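Local coordinates for protein putative alpha-N-acetylgalactosaminidase (Bacillus halodurans C-125, PDB 3CC1) that probably hydrolyses terminal alpha-linked N-acetylgalactosamine residues from glycoconjugates, at residues A162-E171 with E198-C209. Sequence-based numbering, arbitrary orientation.
Sequences AQSYYNSLFE and EIKMIQRAIQAC. With SO4 (sulfate ion), chain D.
The Tyr166 ring takes Ile202 CG1 over one face, slightly toward the rim, a CH-pi contact 3.8 Å from the ring centroid, while Met201 CE and Glu198 OE2 sit at its edge, near the plane. Ile206 CB lies over one face of the Phe170 ring, displaced toward the rim, 4.1 Å from the centroid; Ala205 CB and Ile202 CG2 approach that ring obliquely, and Tyr166 O of its own helix lies at its edge, in plane. Tyr166 OH donates to Glu198 OE2 in a very short 2.5 Å bond, with ring and carboxylate planes 60° apart. That carboxylate forms a salt bridge with Arg116 through OE1 and accepts from Val155 N at OE2, which should fix its rotation. These are neighbouring helices of the alpha-galactosidase-type beta/alpha barrel, consecutive except for strand 180-184 between them; the axes of the two segments approach to 8.1 Å and cross at -44°. Knobs-into-holes packing is met both ways: Tyr166 sits among Glu198, Met201, Ile202 and Ala205, and Ala205 among Gln163, Tyr166, Asn167 and Phe170. Gln163, with CG anti to the backbone N (chi1 -179°) and a bend at chi2, brings its amide across to helix 198-208. Gln163 NE2 donates to Met201 O at 3.0 Å and to Asn167 OD1. Gln163 OE1 accepts from Arg204 NE at 3.3 Å, lying in the guanidinium plane but with the donor above the amide plane. An alanine here is likely to leave Arg204 NE without this acceptor and Asn167 OD1 without its amide donor. Water 2 bridges Asn167 O and Ala205 O.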
loop_
_atom_site.group_PDB
_atom_site.type_symbol
_atom_site.label_atom_id
_atom_site.label_comp_id
_atom_site.label_asym_id
_atom_site.label_seq_id
_atom_site.Cartn_x
_atom_site.Cartn_y
_atom_site.Cartn_z
ATOM N N ALA A 162 13.212 -33.714 25.016
ATOM C CA ALA A 162 12.824 -33.058 23.769
ATOM C C ALA A 162 13.954 -33.132 22.728
ATOM O O ALA A 162 13.721 -33.446 21.531
ATOM C CB ALA A 162 12.421 -31.586 24.037
ATOM N N GLN A 163 15.173 -32.823 23.168
ATOM C CA GLN A 163 16.331 -32.843 22.287
ATOM C C GLN A 163 16.566 -34.280 21.823
ATOM O O GLN A 163 16.935 -34.532 20.677
ATOM C CB GLN A 163 17.587 -32.312 23.000
ATOM C CG GLN A 163 18.801 -32.293 22.085
ATOM C CD GLN A 163 18.632 -31.327 20.945
ATOM O OE1 GLN A 163 18.510 -30.116 21.170
ATOM N NE2 GLN A 163 18.633 -31.835 19.716
ATOM N N SER A 164 16.314 -35.225 22.722
ATOM C CA SER A 164 16.509 -36.650 22.414
ATOM C C SER A 164 15.597 -37.094 21.289
ATOM O O SER A 164 16.004 -37.846 20.390
ATOM C CB SER A 164 16.264 -37.536 23.637
ATOM O OG SER A 164 17.273 -37.340 24.607
ATOM N N TYR A 165 14.359 -36.624 21.337
ATOM C CA TYR A 165 13.413 -36.905 20.256
ATOM C C TYR A 165 13.926 -36.438 18.911
ATOM O O TYR A 165 13.967 -37.204 17.951
ATOM C CB TYR A 165 12.035 -36.302 20.533
ATOM C CG TYR A 165 11.095 -36.670 19.444
ATOM C CD1 TYR A 165 10.705 -37.989 19.268
ATOM C CD2 TYR A 165 10.693 -35.747 18.506
ATOM C CE1 TYR A 165 9.891 -38.374 18.198
ATOM C CE2 TYR A 165 9.854 -36.113 17.453
ATOM C CZ TYR A 165 9.468 -37.418 17.280
ATOM O OH TYR A 165 8.612 -37.768 16.217
ATOM N N TYR A 166 14.346 -35.181 18.841
ATOM C CA TYR A 166 14.854 -34.646 17.577
ATOM C C TYR A 166 16.131 -35.364 17.154
ATOM O O TYR A 166 16.332 -35.657 15.992
ATOM C CB TYR A 166 14.989 -33.100 17.641
ATOM C CG TYR A 166 13.676 -32.385 17.326
ATOM C CD1 TYR A 166 13.026 -32.614 16.142
ATOM C CD2 TYR A 166 13.085 -31.504 18.221
ATOM C CE1 TYR A 166 11.856 -31.968 15.825
ATOM C CE2 TYR A 166 11.895 -30.846 17.915
ATOM C CZ TYR A 166 11.287 -31.076 16.723
ATOM O OH TYR A 166 10.106 -30.413 16.402
ATOM N N ASN A 167 16.986 -35.685 18.112
ATOM C CA ASN A 167 18.201 -36.441 17.827
ATOM C C ASN A 167 17.856 -37.745 17.142
ATOM O O ASN A 167 18.484 -38.123 16.146
ATOM C CB ASN A 167 18.970 -36.764 19.120
ATOM C CG ASN A 167 19.708 -35.566 19.675
ATOM O OD1 ASN A 167 19.784 -34.508 19.023
ATOM N ND2 ASN A 167 20.242 -35.711 20.882
ATOM N N SER A 168 16.835 -38.410 17.683
ATOM C CA SER A 168 16.374 -39.713 17.187
ATOM C C SER A 168 15.834 -39.627 15.760
ATOM O O SER A 168 15.958 -40.569 15.006
ATOM C CB SER A 168 15.318 -40.348 18.122
ATOM O OG SER A 168 13.989 -39.862 17.902
ATOM N N LEU A 169 15.248 -38.489 15.377
ATOM C CA LEU A 169 14.697 -38.374 13.996
ATOM C C LEU A 169 15.843 -38.283 13.006
ATOM O O LEU A 169 15.863 -38.947 11.967
ATOM C CB LEU A 169 13.801 -37.131 13.855
ATOM C CG LEU A 169 12.507 -37.058 14.666
ATOM C CD1 LEU A 169 11.720 -35.864 14.145
ATOM C CD2 LEU A 169 11.697 -38.357 14.540
ATOM N N PHE A 170 16.811 -37.446 13.328
ATOM C CA PHE A 170 17.948 -37.220 12.423
ATOM C C PHE A 170 18.901 -38.423 12.366
ATOM O O PHE A 170 19.485 -38.693 11.323
ATOM C CB PHE A 170 18.631 -35.893 12.708
ATOM C CG PHE A 170 17.802 -34.727 12.216
ATOM C CD1 PHE A 170 17.865 -34.351 10.883
ATOM C CD2 PHE A 170 16.860 -34.123 13.038
ATOM C CE1 PHE A 170 17.061 -33.334 10.393
ATOM C CE2 PHE A 170 16.029 -33.107 12.562
ATOM C CZ PHE A 170 16.129 -32.713 11.233
ATOM N N GLU A 171 18.953 -39.207 13.434
ATOM C CA GLU A 171 19.606 -40.524 13.363
ATOM C C GLU A 171 18.904 -41.437 12.380
ATOM O O GLU A 171 19.543 -42.109 11.570
ATOM C CB GLU A 171 19.650 -41.192 14.731
ATOM C CG GLU A 171 20.680 -40.595 15.663
ATOM C CD GLU A 171 20.477 -41.024 17.138
ATOM O OE1 GLU A 171 19.707 -42.009 17.390
ATOM O OE2 GLU A 171 21.084 -40.361 18.038
ATOM N N GLU A 198 12.763 -24.435 19.384
ATOM C CA GLU A 198 12.547 -25.713 18.730
ATOM C C GLU A 198 13.489 -25.814 17.523
ATOM O O GLU A 198 14.081 -26.867 17.274
ATOM C CB GLU A 198 11.077 -25.883 18.319
ATOM C CG GLU A 198 10.699 -27.307 18.049
ATOM C CD GLU A 198 9.180 -27.592 17.943
ATOM O OE1 GLU A 198 8.346 -26.663 17.974
ATOM O OE2 GLU A 198 8.842 -28.795 17.811
ATOM N N ILE A 199 13.684 -24.694 16.817
ATOM C CA ILE A 199 14.686 -24.634 15.724
ATOM C C ILE A 199 16.087 -24.961 16.202
ATOM O O ILE A 199 16.815 -25.674 15.537
ATOM C CB ILE A 199 14.731 -23.230 15.005
ATOM C CG1 ILE A 199 13.464 -23.039 14.132
ATOM C CG2 ILE A 199 16.032 -23.080 14.154
ATOM C CD1 ILE A 199 13.211 -21.573 13.804
ATOM N N LYS A 200 16.471 -24.420 17.341
ATOM C CA LYS A 200 17.817 -24.673 17.862
ATOM C C LYS A 200 18.026 -26.176 18.108
ATOM O O LYS A 200 19.103 -26.716 17.819
ATOM C CB LYS A 200 18.091 -23.860 19.125
ATOM C CG LYS A 200 18.054 -22.327 18.949
ATOM C CD LYS A 200 18.463 -21.649 20.275
ATOM C CE LYS A 200 18.296 -20.124 20.306
ATOM N NZ LYS A 200 19.052 -19.530 21.491
HETATM N N MSE A 201 16.988 -26.860 18.593
HETATM C CA MSE A 201 17.089 -28.316 18.824
HETATM C C MSE A 201 17.264 -29.087 17.515
HETATM O O MSE A 201 18.039 -30.021 17.458
HETATM C CB MSE A 201 15.852 -28.858 19.541
HETATM C CG MSE A 201 15.792 -28.435 20.984
HETATM SE SE MSE A 201 14.410 -29.344 22.011
HETATM C CE MSE A 201 12.866 -29.020 20.899
ATOM N N ILE A 202 16.504 -28.688 16.485
ATOM C CA ILE A 202 16.567 -29.336 15.182
ATOM C C ILE A 202 17.996 -29.181 14.680
ATOM O O ILE A 202 18.617 -30.110 14.190
ATOM C CB ILE A 202 15.501 -28.783 14.197
ATOM C CG1 ILE A 202 14.105 -29.234 14.675
ATOM C CG2 ILE A 202 15.814 -29.228 12.748
ATOM C CD1 ILE A 202 12.911 -28.434 14.124
ATOM N N GLN A 203 18.537 -27.997 14.871
ATOM C CA GLN A 203 19.868 -27.687 14.354
ATOM C C GLN A 203 20.939 -28.532 15.035
ATOM O O GLN A 203 21.837 -29.091 14.388
ATOM C CB GLN A 203 20.159 -26.195 14.469
ATOM C CG GLN A 203 19.383 -25.359 13.452
ATOM C CD GLN A 203 19.538 -23.864 13.680
ATOM O OE1 GLN A 203 19.665 -23.413 14.811
ATOM N NE2 GLN A 203 19.528 -23.092 12.594
ATOM N N ARG A 204 20.809 -28.665 16.345
ATOM C CA ARG A 204 21.714 -29.493 17.116
ATOM C C ARG A 204 21.614 -30.964 16.743
ATOM O O ARG A 204 22.625 -31.668 16.709
ATOM C CB ARG A 204 21.453 -29.313 18.610
ATOM C CG ARG A 204 21.911 -27.974 19.084
ATOM C CD ARG A 204 21.998 -27.920 20.584
ATOM N NE ARG A 204 20.688 -27.668 21.155
ATOM C CZ ARG A 204 20.274 -26.468 21.543
ATOM N NH1 ARG A 204 21.071 -25.419 21.417
ATOM N NH2 ARG A 204 19.055 -26.318 22.045
ATOM N N ALA A 205 20.385 -31.410 16.467
ATOM C CA ALA A 205 20.104 -32.804 16.109
ATOM C C ALA A 205 20.721 -33.157 14.776
ATOM O O ALA A 205 21.396 -34.170 14.644
ATOM C CB ALA A 205 18.571 -33.073 16.086
ATOM N N ILE A 206 20.505 -32.319 13.775
ATOM C CA ILE A 206 21.073 -32.605 12.456
ATOM C C ILE A 206 22.609 -32.585 12.548
ATOM O O ILE A 206 23.312 -33.359 11.905
ATOM C CB ILE A 206 20.504 -31.673 11.358
ATOM C CG1 ILE A 206 20.776 -32.267 9.992
ATOM C CG2 ILE A 206 21.079 -30.257 11.437
ATOM C CD1 ILE A 206 20.025 -31.581 8.873
ATOM N N GLN A 207 23.127 -31.708 13.381
ATOM C CA GLN A 207 24.577 -31.581 13.527
ATOM C C GLN A 207 25.166 -32.801 14.231
ATOM O O GLN A 207 26.304 -33.156 14.003
ATOM C CB GLN A 207 24.965 -30.297 14.268
ATOM C CG GLN A 207 25.040 -29.050 13.346
ATOM N N ALA A 208 24.382 -33.465 15.060
ATOM C CA ALA A 208 24.887 -34.599 15.828
ATOM C C ALA A 208 24.621 -35.955 15.150
ATOM O O ALA A 208 25.017 -36.988 15.666
ATOM C CB ALA A 208 24.287 -34.597 17.211
ATOM N N CYS A 209 23.962 -35.974 13.998
ATOM C CA CYS A 209 23.433 -37.249 13.489
ATOM C C CYS A 209 24.468 -38.099 12.746
ATOM O O CYS A 209 24.174 -39.198 12.286
ATOM C CB CYS A 209 22.237 -36.993 12.580
ATOM S SG CYS A 209 22.710 -36.469 10.954
HETATM S S SO4 D . 17.569 -34.360 26.599
HETATM O O1 SO4 D . 18.748 -33.710 26.037
HETATM O O2 SO4 D . 16.709 -33.469 27.364
HETATM O O3 SO4 D . 17.985 -35.407 27.506
HETATM O O4 SO4 D . 16.771 -35.006 25.552
HETATM O O HOH W 1 19.414 -28.878 23.228
HETATM O O HOH W 2 21.022 -36.891 15.840
#